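Local coordinates for protein exopolygalacturonase (Yersinia enterocolitica, PDB 2UVF) that hydrolyses pectic polygalacturonan as a periplasmic family 28 exopolygalacturonase, probably releasing digalacturonic acid from chain ends, at residues N484-L490 with N526-S532; I110-N114 with W425-N429; P192-S198 with A215-E221; G271-L275 with E303-A308. All coordinates share one frame; numbering follows the deposited sequence. Where two conformers were deposited one is given.

Contact 1. Residues N484-L490 with N526-S532. With SO4 (sulfate ion), chain E.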
loop_
_atom_site.group_PDB
_atom_site.type_symbol
_atom_site.label_atom_id
_atom_site.label_comp_id
_atom_site.label_asym_id
_atom_site.label_seq_id
_atom_site.Cartn_x
_atom_site.Cartn_y
_atom_site.Cartn_z
ATOM N N ASN A 484 -0.775 -16.600 5.111
ATOM C CA ASN A 484 0.369 -16.481 5.997
ATOM C C ASN A 484 0.429 -15.096 6.631
ATOM O O ASN A 484 1.469 -14.456 6.670
ATOM C CB ASN A 484 1.653 -16.783 5.246
ATOM C CG ASN A 484 1.714 -18.204 4.759
ATOM O OD1 ASN A 484 1.017 -19.079 5.274
ATOM N ND2 ASN A 484 2.552 -18.445 3.759
ATOM N N ASN A 485 -0.723 -14.654 7.121
ATOM C CA ASN A 485 -0.867 -13.356 7.771
ATOM C C ASN A 485 -1.430 -13.564 9.147
ATOM O O ASN A 485 -2.311 -14.404 9.338
ATOM C CB ASN A 485 -1.843 -12.462 6.989
ATOM C CG ASN A 485 -1.348 -12.121 5.614
ATOM O OD1 ASN A 485 -2.092 -12.193 4.633
ATOM N ND2 ASN A 485 -0.101 -11.751 5.520
ATOM N N ALA A 486 -0.952 -12.762 10.098
ATOM C CA ALA A 486 -1.476 -12.790 11.450
ATOM C C ALA A 486 -2.104 -11.468 11.829
ATOM O O ALA A 486 -1.563 -10.410 11.542
ATOM C CB ALA A 486 -0.382 -13.190 12.456
ATOM N N MET A 487 -3.246 -11.530 12.511
ATOM C CA MET A 487 -4.010 -10.320 12.779
ATOM C C MET A 487 -4.590 -10.286 14.183
ATOM O O MET A 487 -4.986 -11.312 14.717
ATOM C CB MET A 487 -5.124 -10.158 11.749
ATOM C CG MET A 487 -4.698 -10.479 10.309
ATOM S SD MET A 487 -5.784 -9.748 9.057
ATOM C CE MET A 487 -7.103 -10.901 8.878
ATOM N N ARG A 488 -4.626 -9.098 14.780
ATOM C CA ARG A 488 -5.067 -8.976 16.174
ATOM C C ARG A 488 -5.842 -7.682 16.364
ATOM O O ARG A 488 -5.406 -6.624 15.920
ATOM C CB ARG A 488 -3.863 -9.055 17.138
ATOM C CG ARG A 488 -4.143 -8.637 18.569
ATOM C CD ARG A 488 -3.124 -9.142 19.571
ATOM N NE ARG A 488 -3.822 -9.445 20.832
ATOM C CZ ARG A 488 -3.801 -8.656 21.904
ATOM N NH1 ARG A 488 -3.075 -7.541 21.889
ATOM N NH2 ARG A 488 -4.492 -8.976 22.989
ATOM N N ASP A 489 -6.991 -7.770 17.023
ATOM C CA ASP A 489 -7.765 -6.584 17.374
ATOM C C ASP A 489 -8.238 -5.795 16.145
ATOM O O ASP A 489 -8.269 -4.565 16.160
ATOM C CB ASP A 489 -6.973 -5.682 18.330
ATOM C CG ASP A 489 -6.784 -6.294 19.705
ATOM O OD1 ASP A 489 -7.455 -7.273 20.041
ATOM O OD2 ASP A 489 -5.968 -5.781 20.479
ATOM N N LEU A 490 -8.649 -6.510 15.101
ATOM C CA LEU A 490 -9.253 -5.878 13.948
ATOM C C LEU A 490 -10.462 -5.094 14.410
ATOM O O LEU A 490 -11.159 -5.530 15.316
ATOM C CB LEU A 490 -9.643 -6.918 12.897
ATOM C CG LEU A 490 -8.516 -7.629 12.152
ATOM C CD1 LEU A 490 -9.130 -8.527 11.112
ATOM C CD2 LEU A 490 -7.546 -6.623 11.522
ATOM N N ASN A 526 -4.118 -20.110 5.826
ATOM C CA ASN A 526 -3.105 -19.970 6.890
ATOM C C ASN A 526 -3.162 -18.586 7.543
ATOM O O ASN A 526 -2.161 -17.887 7.576
ATOM C CB ASN A 526 -1.685 -20.198 6.343
ATOM C CG ASN A 526 -1.512 -21.532 5.622
ATOM O OD1 ASN A 526 -2.312 -22.446 5.767
ATOM N ND2 ASN A 526 -0.441 -21.641 4.848
ATOM N N VAL A 527 -4.342 -18.208 8.034
ATOM C CA VAL A 527 -4.615 -16.876 8.581
ATOM C C VAL A 527 -5.244 -17.038 9.961
ATOM O O VAL A 527 -6.173 -17.814 10.144
ATOM C CB VAL A 527 -5.555 -16.035 7.651
ATOM C CG1 VAL A 527 -6.183 -14.833 8.395
ATOM C CG2 VAL A 527 -4.824 -15.589 6.377
ATOM N N THR A 528 -4.714 -16.300 10.924
ATOM C CA THR A 528 -5.203 -16.323 12.287
ATOM C C THR A 528 -5.609 -14.910 12.666
ATOM O O THR A 528 -4.880 -13.956 12.395
ATOM C CB THR A 528 -4.113 -16.826 13.251
ATOM O OG1 THR A 528 -2.892 -16.106 12.990
ATOM C CG2 THR A 528 -3.871 -18.323 13.047
ATOM N N VAL A 529 -6.784 -14.782 13.256
ATOM C CA VAL A 529 -7.226 -13.536 13.840
ATOM C C VAL A 529 -7.588 -13.789 15.294
ATOM O O VAL A 529 -8.391 -14.676 15.591
ATOM C CB VAL A 529 -8.505 -12.951 13.151
ATOM C CG1 VAL A 529 -8.885 -11.602 13.783
ATOM C CG2 VAL A 529 -8.333 -12.816 11.657
ATOM N N ASP A 530 -7.002 -12.991 16.184
ATOM C CA ASP A 530 -7.439 -12.920 17.574
ATOM C C ASP A 530 -8.119 -11.578 17.819
ATOM O O ASP A 530 -7.469 -10.537 17.800
ATOM C CB ASP A 530 -6.264 -13.092 18.526
ATOM C CG ASP A 530 -6.688 -13.177 19.993
ATOM O OD1 ASP A 530 -7.887 -13.354 20.326
ATOM O OD2 ASP A 530 -5.789 -13.060 20.835
ATOM N N ASN A 531 -9.429 -11.634 18.052
ATOM C CA ASN A 531 -10.259 -10.475 18.363
ATOM C C ASN A 531 -10.609 -9.632 17.156
ATOM O O ASN A 531 -9.742 -9.244 16.360
ATOM C CB ASN A 531 -9.635 -9.582 19.446
ATOM C CG ASN A 531 -9.336 -10.332 20.734
ATOM O OD1 ASN A 531 -8.335 -10.059 21.402
ATOM N ND2 ASN A 531 -10.200 -11.268 21.089
ATOM N N SER A 532 -11.902 -9.376 17.029
ATOM C CA SER A 532 -12.435 -8.407 16.092
ATOM C C SER A 532 -13.490 -7.715 16.941
ATOM O O SER A 532 -14.436 -8.369 17.405
ATOM C CB SER A 532 -13.082 -9.102 14.912
ATOM O OG SER A 532 -12.883 -8.383 13.705
HETATM S S SO4 E . -6.112 -12.101 24.132
HETATM O O1 SO4 E . -4.729 -11.876 23.690
HETATM O O2 SO4 E . -6.100 -12.334 25.580
HETATM O O3 SO4 E . -6.930 -10.919 23.841
HETATM O O4 SO4 E . -6.670 -13.281 23.461
#
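Met487 and Val529 lie next to each other on the tightly packed face of this pair of neighbouring strands: the terminal CE of Met487 rests on Val529 CG2 at 3.6 Å, with Val527 CG1 next along. The methionine chain turns at its third torsion (chi3 -85°), which swings CE back over the two valines. Leu490 CD1 meets the other methyl of Val529, CG1, with the two side chains nearly perpendicular. Between these residues the backbones run parallel, their axes 4.7 Å apart at closest and their directions within 5° of parallel. Met487 N donates to Thr528 O (2.9 Å) and Met487 O accepts from Asp530 N (3.0 Å), so one residue holds both bonds. This in-register stacking of successive coils is that of the right-handed parallel beta-helix of family 28 glycoside hydrolases. At its corner Asn526 ND2 donates to Asn484 OD1 (3.0 Å), the two amides side by side with planes 16° apart, an asparagine ladder continued by Asn558, which donates to Asn526 OD1. On the opposite face, Ala486 and Thr528 are still buried; Thr528 OG1 is bonded to His108 and Gln107. Farther along that face, Arg488 and Asp530 are partly exposed and packed less closely, Arg488 NE lying 4.1 Å from Asp530 OD2, too far for a salt bridge. A sulfate, probably from the crystallisation liquor, is bound here: Arg488 NH2 donates to sulfate O1 (3.0 Å) and O3 (3.2 Å), while Asp530 OD1 is held by Asn562 of the next strand.

Contact 2. Residues I110-N114 with W425-N429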
loop_
_atom_site.group_PDB
_atom_site.type_symbol
_atom_site.label_atom_id
_atom_site.label_comp_id
_atom_site.label_asym_id
_atom_site.label_seq_id
_atom_site.Cartn_x
_atom_site.Cartn_y
_atom_site.Cartn_z
ATOM N N ILE A 110 4.871 -15.512 10.881
ATOM C CA ILE A 110 5.331 -15.152 9.548
ATOM C C ILE A 110 6.841 -15.366 9.408
ATOM O O ILE A 110 7.560 -15.442 10.396
ATOM C CB ILE A 110 4.898 -13.704 9.172
ATOM C CG1 ILE A 110 5.609 -12.658 10.037
ATOM C CG2 ILE A 110 3.370 -13.556 9.289
ATOM C CD1 ILE A 110 5.574 -11.241 9.471
ATOM N N VAL A 111 7.308 -15.476 8.170
ATOM C CA VAL A 111 8.729 -15.576 7.884
ATOM C C VAL A 111 9.198 -14.346 7.100
ATOM O O VAL A 111 8.407 -13.704 6.403
ATOM C CB VAL A 111 9.063 -16.909 7.147
ATOM C CG1 VAL A 111 8.794 -18.126 8.079
ATOM C CG2 VAL A 111 8.282 -17.040 5.806
ATOM N N MET A 112 10.472 -13.992 7.243
ATOM C CA MET A 112 11.060 -12.898 6.450
ATOM C C MET A 112 11.421 -13.358 5.031
ATOM O O MET A 112 11.793 -14.516 4.822
ATOM C CB MET A 112 12.259 -12.266 7.162
ATOM C CG MET A 112 11.940 -11.663 8.546
ATOM S SD MET A 112 10.900 -10.150 8.537
ATOM C CE MET A 112 9.283 -10.833 8.827
ATOM N N GLN A 113 11.279 -12.443 4.066
ATOM C CA GLN A 113 11.488 -12.713 2.631
ATOM C C GLN A 113 12.398 -11.636 2.022
ATOM O O GLN A 113 12.486 -11.496 0.810
ATOM C CB GLN A 113 10.156 -12.721 1.892
ATOM C CG GLN A 113 9.205 -13.843 2.282
ATOM C CD GLN A 113 7.844 -13.697 1.644
ATOM O OE1 GLN A 113 6.835 -13.519 2.327
ATOM N NE2 GLN A 113 7.806 -13.778 0.326
ATOM N N ASN A 114 13.066 -10.869 2.875
ATOM C CA ASN A 114 13.953 -9.800 2.423
ATOM C C ASN A 114 15.218 -9.737 3.263
ATOM O O ASN A 114 15.197 -10.079 4.445
ATOM C CB ASN A 114 13.235 -8.433 2.406
ATOM C CG ASN A 114 13.016 -7.862 3.800
ATOM O OD1 ASN A 114 12.011 -8.172 4.452
ATOM N ND2 ASN A 114 13.947 -7.004 4.259
ATOM N N TRP A 425 2.708 -7.721 -4.972
ATOM C CA TRP A 425 3.239 -8.642 -3.980
ATOM C C TRP A 425 3.445 -7.866 -2.686
ATOM O O TRP A 425 4.222 -6.925 -2.613
ATOM C CB TRP A 425 4.473 -9.350 -4.548
ATOM C CG TRP A 425 5.143 -10.397 -3.721
ATOM C CD1 TRP A 425 4.605 -11.171 -2.734
ATOM C CD2 TRP A 425 6.514 -10.779 -3.832
ATOM N NE1 TRP A 425 5.572 -12.010 -2.203
ATOM C CE2 TRP A 425 6.749 -11.797 -2.877
ATOM C CE3 TRP A 425 7.573 -10.362 -4.658
ATOM C CZ2 TRP A 425 7.997 -12.405 -2.728
ATOM C CZ3 TRP A 425 8.819 -10.969 -4.507
ATOM C CH2 TRP A 425 9.017 -11.984 -3.551
ATOM N N LEU A 426 2.659 -8.208 -1.682
ATOM C CA LEU A 426 2.648 -7.392 -0.455
ATOM C C LEU A 426 3.100 -8.255 0.711
ATOM O O LEU A 426 2.354 -9.099 1.161
ATOM C CB LEU A 426 1.244 -6.796 -0.202
ATOM C CG LEU A 426 0.481 -5.997 -1.294
ATOM C CD1 LEU A 426 1.375 -4.977 -2.016
ATOM C CD2 LEU A 426 -0.198 -6.911 -2.297
ATOM N N PHE A 427 4.333 -8.050 1.178
ATOM C CA PHE A 427 4.920 -8.922 2.195
ATOM C C PHE A 427 5.727 -8.189 3.279
ATOM O O PHE A 427 6.239 -7.111 3.047
ATOM C CB PHE A 427 5.734 -10.068 1.538
ATOM C CG PHE A 427 6.939 -9.609 0.728
ATOM C CD1 PHE A 427 8.212 -9.587 1.300
ATOM C CD2 PHE A 427 6.805 -9.233 -0.612
ATOM C CE1 PHE A 427 9.347 -9.184 0.566
ATOM C CE2 PHE A 427 7.924 -8.815 -1.365
ATOM C CZ PHE A 427 9.193 -8.791 -0.773
ATOM N N ASN A 428 5.834 -8.804 4.455
ATOM C CA ASN A 428 6.630 -8.281 5.574
ATOM C C ASN A 428 6.268 -6.849 5.995
ATOM O O ASN A 428 7.142 -6.043 6.338
ATOM C CB ASN A 428 8.143 -8.418 5.301
ATOM C CG ASN A 428 8.574 -9.866 5.054
ATOM O OD1 ASN A 428 7.850 -10.819 5.392
ATOM N ND2 ASN A 428 9.755 -10.034 4.480
ATOM N N ASN A 429 4.974 -6.540 5.951
ATOM C CA ASN A 429 4.475 -5.215 6.364
ATOM C C ASN A 429 3.820 -5.337 7.682
ATOM O O ASN A 429 3.315 -6.426 8.048
ATOM C CB ASN A 429 3.464 -4.644 5.350
ATOM C CG ASN A 429 4.063 -4.493 3.985
ATOM O OD1 ASN A 429 4.894 -3.643 3.795
ATOM N ND2 ASN A 429 3.672 -5.354 3.032
#
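Gln113 reaches from the loop of the N-terminal domain to the aromatic side chains of strand 421-427. Its CB lies 3.7 Å from Phe427 CD1, and its amide NE2 sits over one face of that ring, with the amide and ring planes 26° apart. The same NE2 comes to the edge of the Trp425 indole, 3.4 Å from CZ2. An extended chain beyond CG (chi2 173°) gives the glutamine this span. Beside it, Asn428 is folded in among backbone and side-chain polar atoms of Val111, Gln113 and Asn114, and Met112 CE comes up against the end of the Asn428 side chain. One shell out, Glu454 OE2 accepts from both Gln113 NE2 and Trp425 NE1, and Trp57 O takes a further bond from Gln113 NE2; together these fix the amide's rotation. The Phe427 ring is positioned in turn by Phe394 of the preceding coil, whose plane is parallel to its own. The loop joins the fibronectin type III-like domain to the flank of the beta-helix, the touching parts running 110° apart. Burial of so many amide groups implies an interface held by directional polar partners as well as aromatic packing, with Glu454, probably charged, serving both domains.

Contact 3. Residues P192-S198 with A215-E221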
loop_
_atom_site.group_PDB
_atom_site.type_symbol
_atom_site.label_atom_id
_atom_site.label_comp_id
_atom_site.label_asym_id
_atom_site.label_seq_id
_atom_site.Cartn_x
_atom_site.Cartn_y
_atom_site.Cartn_z
ATOM N N PRO A 192 18.959 17.938 2.863
ATOM C CA PRO A 192 19.524 17.758 4.208
ATOM C C PRO A 192 18.574 18.077 5.374
ATOM O O PRO A 192 17.464 18.564 5.155
ATOM C CB PRO A 192 20.722 18.738 4.213
ATOM C CG PRO A 192 20.432 19.724 3.133
ATOM C CD PRO A 192 19.753 18.909 2.079
ATOM N N ALA A 193 19.027 17.815 6.606
ATOM C CA ALA A 193 18.287 18.206 7.816
ATOM C C ALA A 193 17.763 19.643 7.726
ATOM O O ALA A 193 18.432 20.527 7.183
ATOM C CB ALA A 193 19.145 18.018 9.077
ATOM N N GLY A 194 16.559 19.854 8.249
ATOM C CA GLY A 194 15.889 21.149 8.192
ATOM C C GLY A 194 14.476 21.032 7.649
ATOM O O GLY A 194 14.141 20.064 6.965
ATOM N N THR A 195 13.656 22.028 7.961
ATOM C CA THR A 195 12.279 22.091 7.494
ATOM C C THR A 195 12.142 23.065 6.323
ATOM O O THR A 195 12.176 24.289 6.510
ATOM C CB THR A 195 11.350 22.495 8.636
ATOM O OG1 THR A 195 11.462 21.523 9.681
ATOM C CG2 THR A 195 9.898 22.577 8.169
ATOM N N TYR A 196 11.974 22.499 5.125
ATOM C CA TYR A 196 11.851 23.238 3.858
ATOM C C TYR A 196 10.417 23.224 3.313
ATOM O O TYR A 196 9.975 22.224 2.728
ATOM C CB TYR A 196 12.790 22.626 2.809
ATOM C CG TYR A 196 14.229 22.470 3.273
ATOM C CD1 TYR A 196 15.199 23.411 2.936
ATOM C CD2 TYR A 196 14.619 21.377 4.049
ATOM C CE1 TYR A 196 16.538 23.269 3.371
ATOM C CE2 TYR A 196 15.945 21.225 4.486
ATOM C CZ TYR A 196 16.891 22.168 4.143
ATOM O OH TYR A 196 18.181 22.014 4.576
ATOM N N LYS A 197 9.690 24.325 3.518
ATOM C CA LYS A 197 8.364 24.514 2.901
ATOM C C LYS A 197 8.499 24.552 1.379
ATOM O O LYS A 197 9.462 25.109 0.840
ATOM C CB LYS A 197 7.670 25.779 3.424
ATOM C CG LYS A 197 6.267 25.985 2.859
ATOM C CD LYS A 197 5.391 26.883 3.726
ATOM C CE LYS A 197 4.774 26.094 4.876
ATOM N NZ LYS A 197 3.405 26.552 5.196
ATOM N N SER A 198 7.555 23.926 0.686
ATOM C CA SER A 198 7.608 23.838 -0.771
ATOM C C SER A 198 6.209 23.629 -1.336
ATOM O O SER A 198 5.316 23.144 -0.637
ATOM C CB SER A 198 8.553 22.717 -1.209
ATOM O OG SER A 198 8.510 22.490 -2.613
ATOM N N ALA A 215 15.585 15.704 7.595
ATOM C CA ALA A 215 14.881 16.468 6.546
ATOM C C ALA A 215 13.356 16.405 6.623
ATOM O O ALA A 215 12.783 15.329 6.717
ATOM C CB ALA A 215 15.328 16.016 5.159
ATOM N N ILE A 216 12.698 17.561 6.564
ATOM C CA ILE A 216 11.232 17.613 6.414
ATOM C C ILE A 216 10.860 18.456 5.203
ATOM O O ILE A 216 11.097 19.668 5.169
ATOM C CB ILE A 216 10.494 18.145 7.667
ATOM C CG1 ILE A 216 10.832 17.303 8.903
ATOM C CG2 ILE A 216 8.975 18.160 7.441
ATOM C CD1 ILE A 216 10.327 17.904 10.211
ATOM N N LEU A 217 10.303 17.787 4.198
ATOM C CA LEU A 217 9.646 18.471 3.100
ATOM C C LEU A 217 8.214 18.766 3.503
ATOM O O LEU A 217 7.351 17.869 3.545
ATOM C CB LEU A 217 9.731 17.665 1.796
ATOM C CG LEU A 217 9.169 18.342 0.534
ATOM C CD1 LEU A 217 9.991 19.567 0.114
ATOM C CD2 LEU A 217 9.045 17.344 -0.608
ATOM N N LEU A 218 7.981 20.045 3.805
ATOM C CA LEU A 218 6.693 20.545 4.263
ATOM C C LEU A 218 5.872 21.166 3.113
ATOM O O LEU A 218 6.337 22.063 2.413
ATOM C CB LEU A 218 6.880 21.556 5.419
ATOM C CG LEU A 218 5.640 22.100 6.159
ATOM C CD1 LEU A 218 4.705 20.999 6.661
ATOM C CD2 LEU A 218 6.034 23.013 7.322
ATOM N N GLY A 219 4.646 20.690 2.935
ATOM C CA GLY A 219 3.749 21.272 1.960
ATOM C C GLY A 219 3.457 22.723 2.271
ATOM O O GLY A 219 3.367 23.108 3.442
ATOM N N SER A 220 3.349 23.537 1.220
ATOM C CA SER A 220 2.836 24.899 1.350
ATOM C C SER A 220 1.348 24.777 1.638
ATOM O O SER A 220 0.712 23.801 1.251
ATOM C CB SER A 220 3.078 25.689 0.063
ATOM O OG SER A 220 2.267 26.851 0.009
ATOM N N GLU A 221 0.796 25.737 2.360
ATOM C CA GLU A 221 -0.642 25.747 2.597
ATOM C C GLU A 221 -1.377 26.644 1.569
ATOM O O GLU A 221 -2.602 26.781 1.619
ATOM C CB GLU A 221 -0.950 26.118 4.059
ATOM C CG GLU A 221 -0.798 27.609 4.439
ATOM C CD GLU A 221 0.660 28.083 4.584
ATOM O OE1 GLU A 221 1.546 27.646 3.810
ATOM O OE2 GLU A 221 0.915 28.921 5.480
#
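Two successive coils near the N-terminal end of the right-handed parallel beta-helix meet here, strands 194-198 and 215-219 having axes 4.6 Å apart at closest and directions 28° off parallel. The ladder alternates between them. Gly194 O accepts from Ile216 N at 2.9 Å with an almost straight N-H...O angle of 173°; Ile216 O then accepts from Tyr196 N, and Tyr196 O from Leu218 N. Leu218 O closes on Ser198 N at 2.8 Å, and Ser220 N returns to Ser198 O, carrying the pairing past the end of the second strand. From Gly194 to Lys197 bridge partners share a face, and successive pairs alternate between the two. On one, Thr195 and Ile216 lie side by side, Thr195 OG1 3.8 Å from Ile216 CD1, and Thr195 CG2 reaches across to Leu218 CD2; these are partly exposed. Tyr196 and Leu217 point to the other, buried face, where Leu217 CD1 packs against Ser198 CB at 3.7 Å, and the leucine side chain also touches Ile176 of helix 173-181. The tyrosine hydroxyl turns back to Ala193 O, just ahead of its own strand, and is also bonded by Arg160. Lys197 starts on the Leu218 side, but bends at its third and fourth torsions, running its CG and CD past Ser220 CA and placing CE 3.6 Å from Gly219 O. The Lys197 and Glu221 side chains cross at about a right angle and end in a salt bridge: Lys197 NZ lies 2.6 Å from Glu221 OE1, which it meets from above the carboxylate plane.

Contact 4. Residues G271-L275 with E303-A308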
loop_
_atom_site.group_PDB
_atom_site.type_symbol
_atom_site.label_atom_id
_atom_site.label_comp_id
_atom_site.label_asym_id
_atom_site.label_seq_id
_atom_site.Cartn_x
_atom_site.Cartn_y
_atom_site.Cartn_z
ATOM N N GLY A 271 2.541 16.763 4.173
ATOM C CA GLY A 271 1.649 17.385 3.190
ATOM C C GLY A 271 0.963 18.678 3.601
ATOM O O GLY A 271 0.442 19.395 2.743
ATOM N N ASN A 272 0.949 18.933 4.911
ATOM C CA ASN A 272 0.507 20.181 5.531
ATOM C C ASN A 272 -1.004 20.363 5.395
ATOM O O ASN A 272 -1.514 21.505 5.332
ATOM C CB ASN A 272 1.294 21.392 4.966
ATOM C CG ASN A 272 1.354 22.578 5.930
ATOM O OD1 ASN A 272 0.856 22.512 7.069
ATOM N ND2 ASN A 272 1.972 23.670 5.476
ATOM N N GLY A 273 -1.712 19.229 5.377
ATOM C CA GLY A 273 -3.099 19.181 4.974
ATOM C C GLY A 273 -4.085 19.502 6.059
ATOM O O GLY A 273 -5.144 20.102 5.797
ATOM N N TRP A 274 -3.731 19.098 7.281
ATOM C CA TRP A 274 -4.673 19.031 8.391
ATOM C C TRP A 274 -4.087 19.454 9.711
ATOM O O TRP A 274 -2.895 19.247 9.968
ATOM C CB TRP A 274 -5.116 17.578 8.587
ATOM C CG TRP A 274 -5.743 17.011 7.420
ATOM C CD1 TRP A 274 -5.182 16.151 6.519
ATOM C CD2 TRP A 274 -7.061 17.254 6.987
ATOM N NE1 TRP A 274 -6.083 15.838 5.543
ATOM C CE2 TRP A 274 -7.251 16.512 5.803
ATOM C CE3 TRP A 274 -8.121 18.037 7.480
ATOM C CZ2 TRP A 274 -8.458 16.513 5.122
ATOM C CZ3 TRP A 274 -9.309 18.048 6.787
ATOM C CH2 TRP A 274 -9.475 17.279 5.627
ATOM N N LEU A 275 -4.954 19.976 10.565
ATOM C CA LEU A 275 -4.607 20.228 11.941
ATOM C C LEU A 275 -4.505 18.901 12.690
ATOM O O LEU A 275 -5.056 17.889 12.259
ATOM C CB LEU A 275 -5.644 21.159 12.588
ATOM C CG LEU A 275 -5.565 22.661 12.229
ATOM C CD1 LEU A 275 -6.681 23.375 12.899
ATOM C CD2 LEU A 275 -4.233 23.309 12.629
ATOM N N GLU A 303 -13.037 24.197 9.476
ATOM C CA GLU A 303 -12.456 24.115 10.829
ATOM C C GLU A 303 -11.148 23.292 10.914
ATOM O O GLU A 303 -10.246 23.637 11.673
ATOM C CB GLU A 303 -13.460 23.486 11.793
ATOM C CG GLU A 303 -14.760 24.238 12.015
ATOM C CD GLU A 303 -15.808 23.353 12.678
ATOM O OE1 GLU A 303 -15.427 22.261 13.182
ATOM O OE2 GLU A 303 -17.011 23.730 12.687
ATOM N N ASP A 304 -11.053 22.214 10.139
ATOM C CA ASP A 304 -10.019 21.186 10.370
ATOM C C ASP A 304 -8.772 21.277 9.497
ATOM O O ASP A 304 -7.700 20.824 9.895
ATOM C CB ASP A 304 -10.613 19.786 10.227
ATOM C CG ASP A 304 -11.776 19.550 11.135
ATOM O OD1 ASP A 304 -11.801 20.086 12.250
ATOM O OD2 ASP A 304 -12.684 18.801 10.745
ATOM N N GLY A 305 -8.906 21.848 8.307
ATOM C CA GLY A 305 -7.834 21.777 7.326
ATOM C C GLY A 305 -6.789 22.844 7.510
ATOM O O GLY A 305 -6.970 23.787 8.272
ATOM N N ILE A 306 -5.678 22.670 6.815
ATOM C CA ILE A 306 -4.683 23.713 6.654
ATOM C C ILE A 306 -4.579 23.902 5.133
ATOM O O ILE A 306 -5.304 24.725 4.581
ATOM C CB ILE A 306 -3.327 23.364 7.308
ATOM C CG1 ILE A 306 -3.498 23.039 8.803
ATOM C CG2 ILE A 306 -2.333 24.491 7.105
ATOM C CD1 ILE A 306 -2.144 22.748 9.530
ATOM N N LEU A 307 -3.728 23.132 4.452
ATOM C CA LEU A 307 -3.772 23.083 2.991
ATOM C C LEU A 307 -5.143 22.672 2.450
ATOM O O LEU A 307 -5.608 23.233 1.470
ATOM C CB LEU A 307 -2.689 22.181 2.423
ATOM C CG LEU A 307 -2.711 22.094 0.902
ATOM C CD1 LEU A 307 -2.449 23.470 0.252
ATOM C CD2 LEU A 307 -1.742 21.057 0.416
ATOM N N ALA A 308 -5.797 21.718 3.107
ATOM C CA ALA A 308 -7.101 21.220 2.677
ATOM C C ALA A 308 -8.233 22.236 2.864
ATOM O O ALA A 308 -9.169 22.267 2.057
ATOM C CB ALA A 308 -7.433 19.933 3.405
#
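Gly273 and the turn from Gly305 to Ala308 are joined first by backbone hydrogen bonds. Gly273 O accepts two hydrogen bonds, from Ile306 N at 2.8 Å and from Ala308 N at 3.2 Å; the first donor stands above the carbonyl plane, the second lies in that plane on a lone pair. Asn272 O accepts from Leu307 N at 2.9 Å, and in the other direction Leu275 N donates to Asp304 O in a nearly straight bond (170°). Two carbonyls of the 271-275 loop thus receive the N-H groups at the start of helix 307-317, whose N-cap position is Ile306, while the last residue of helix 301-304 supplies the acceptor. Beside these bonds Ile306 CB lies 3.3 Å from Asn272 O.

Aromatic packing comes next. The methyl of Ala308 lies over the six-membered ring of Trp274, 4.0 Å from CB to the centroid and 13° off the ring normal, a CH-pi contact. At the edge of the same indole, near its plane, is Asp304 O.

Aliphatic contacts complete the seam on the more exposed side. Leu275 CD2 touches Ile306 CD1 at 3.8 Å, the two side chains crossing at roughly a right angle. Asn272 itself is tied by its ND2 to Gly219 of the neighbouring strand, and Asp304 OD2 to Ser296.

Every hydrogen bond between the segments is backbone to backbone, and the N-H groups of Leu307 and Ala308, which a helix's first turn cannot bond internally, are met by the loop's carbonyls, while side chains fill the rest.

Contacts 1 and 3 are the same kind of joint, parallel strands of adjacent coils, set at opposite sides of the chain's centre with centres about 38 Å apart. Contacts 1, 2 and 4 are buried, contact 3 only partly so; the partly exposed Arg488-Asp530 end of contact 1 holds a sulfate where contact 3 has a salt bridge. Contact 2 joins the N-terminal domain to the beta-helix through amides and aromatic rings, and touches contact 1 where Ile110 CG2 packs on Asn484 O. Contact 4 binds a helical excursion by backbone bonds and adjoins contact 3 through Asn272 and Leu307. In sequence, contacts 3 and 4 both fall inside the long loop closed by contact 2.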